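Local coordinates for CyaB (PDB 3R5G), which probably makes cyclic AMP from ATP as an adenylyl cyclase, represented here by the catalytic domain of a longer membrane protein, at residues G85-R89 / A151-L155. Residues are numbered along the deposited sequence; the frame is centred on the assembly and turned at random.
Sequences GIAMR and AGEIL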
loop_
_atom_site.group_PDB
_atom_site.type_symbol
_atom_site.label_atom_id
_atom_site.label_comp_id
_atom_site.label_asym_id
_atom_site.label_seq_id
_atom_site.Cartn_x
_atom_site.Cartn_y
_atom_site.Cartn_z
ATOM N N GLY A 85 -15.162 3.864 -11.498
ATOM C CA GLY A 85 -15.345 4.318 -10.106
ATOM C C GLY A 85 -16.774 4.728 -9.792
ATOM O O GLY A 85 -17.256 4.370 -8.708
ATOM N N ILE A 86 -17.440 5.414 -10.736
ATOM C CA ILE A 86 -18.846 5.779 -10.567
ATOM C C ILE A 86 -19.694 4.517 -10.321
ATOM O O ILE A 86 -20.545 4.446 -9.414
ATOM C CB ILE A 86 -19.363 6.580 -11.697
ATOM C CG1 ILE A 86 -18.742 8.013 -11.657
ATOM C CG2 ILE A 86 -20.928 6.610 -11.728
ATOM C CD1 ILE A 86 -18.893 8.778 -12.987
ATOM N N ALA A 87 -19.400 3.504 -11.178
ATOM C CA ALA A 87 -20.104 2.284 -11.056
ATOM C C ALA A 87 -19.866 1.541 -9.774
ATOM O O ALA A 87 -20.787 0.894 -9.210
ATOM C CB ALA A 87 -19.727 1.396 -12.294
ATOM N N MET A 88 -18.631 1.518 -9.248
ATOM C CA MET A 88 -18.320 0.896 -7.993
ATOM C C MET A 88 -19.033 1.607 -6.867
ATOM O O MET A 88 -19.509 0.928 -5.951
ATOM C CB MET A 88 -16.804 0.911 -7.761
ATOM C CG MET A 88 -16.038 -0.008 -8.735
ATOM S SD MET A 88 -14.270 0.222 -8.494
ATOM C CE MET A 88 -13.664 -1.280 -9.289
ATOM N N ARG A 89 -19.056 2.935 -6.907
ATOM C CA ARG A 89 -19.738 3.680 -5.818
ATOM C C ARG A 89 -21.231 3.340 -5.847
ATOM O O ARG A 89 -21.840 3.201 -4.720
ATOM C CB ARG A 89 -19.456 5.160 -6.051
ATOM C CG ARG A 89 -20.149 6.035 -5.020
ATOM C CD ARG A 89 -19.618 7.456 -4.963
ATOM N NE ARG A 89 -19.918 8.104 -6.238
ATOM C CZ ARG A 89 -19.442 9.337 -6.572
ATOM N NH1 ARG A 89 -18.674 9.981 -5.647
ATOM N NH2 ARG A 89 -19.724 9.915 -7.718
ATOM N N ALA A 151 -15.088 9.782 2.629
ATOM C CA ALA A 151 -15.992 8.709 2.317
ATOM C C ALA A 151 -17.010 9.088 1.263
ATOM O O ALA A 151 -17.718 10.136 1.388
ATOM C CB ALA A 151 -16.777 8.314 3.600
ATOM N N GLY A 152 -17.127 8.232 0.245
ATOM C CA GLY A 152 -18.087 8.465 -0.794
ATOM C C GLY A 152 -17.657 9.337 -1.943
ATOM O O GLY A 152 -18.509 9.597 -2.827
ATOM N N GLU A 153 -16.429 9.769 -1.908
ATOM C CA GLU A 153 -15.938 10.778 -2.884
ATOM C C GLU A 153 -14.986 10.080 -3.853
ATOM O O GLU A 153 -14.285 9.070 -3.491
ATOM C CB GLU A 153 -15.134 11.801 -2.083
ATOM C CG GLU A 153 -14.691 13.011 -2.776
ATOM C CD GLU A 153 -14.186 14.036 -1.725
ATOM O OE1 GLU A 153 -13.246 13.791 -1.012
ATOM O OE2 GLU A 153 -14.768 15.138 -1.638
ATOM N N ILE A 154 -15.024 10.554 -5.093
ATOM C CA ILE A 154 -14.047 10.187 -6.062
ATOM C C ILE A 154 -13.286 11.467 -6.364
ATOM O O ILE A 154 -13.820 12.449 -6.990
ATOM C CB ILE A 154 -14.728 9.740 -7.363
ATOM C CG1 ILE A 154 -15.560 8.571 -7.065
ATOM C CG2 ILE A 154 -13.658 9.389 -8.412
ATOM C CD1 ILE A 154 -16.437 8.042 -8.277
ATOM N N LEU A 155 -12.027 11.444 -6.030
ATOM C CA LEU A 155 -11.176 12.634 -6.263
ATOM C C LEU A 155 -10.262 12.410 -7.436
ATOM O O LEU A 155 -9.619 11.305 -7.512
ATOM C CB LEU A 155 -10.261 12.980 -5.082
ATOM C CG LEU A 155 -10.953 13.508 -3.835
ATOM C CD1 LEU A 155 -9.890 14.075 -2.854
ATOM C CD2 LEU A 155 -11.825 14.692 -4.243
HETATM O O HOH W 1 -17.154 12.546 -5.692
#
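The CA atoms of Gly85 and Ile154 lie 7.2 Å apart and, one helical turn on, those of Arg89 and Gly152 7.1 Å apart; a single turn of helix 74-100 lies against the start of strand 154-157 and the loop leading into it. Gly85 has no side chain, which lets the unbranched CG1-CD1 arm of Ile154 reach the helix backbone, its CD1 3.7 Å from Gly85 C. The same methyl meets CG1 of Ile86, the two isoleucines crossing at about a right angle. In the class III nucleotidyl cyclase fold, helices pack on a central mixed sheet; here helix 74-100 covers strand 154-157, which runs parallel to strand 109-116, and Met112 of that strand touches both Arg89 and Ile154. With CG anti to the backbone N (chi1 178°) and a bend at chi3, Arg89 is long enough to span the gap to the loop while its NH2 meets Asp192 in a salt bridge and Val190 O in a hydrogen bond. Its NH1 donates to Gly152 O over 2.9 Å, the oxygen lying somewhat out of the guanidinium plane. Ile154 CD1 sits over the centre of one guanidinium face, 3.7 Å from CZ. A water accepts from both Arg89 NH1 and Ile154 N. Glycine suits position 152 because at its phi/psi of 87°/2° a CB would be jammed against the carbonyl O of Ala151.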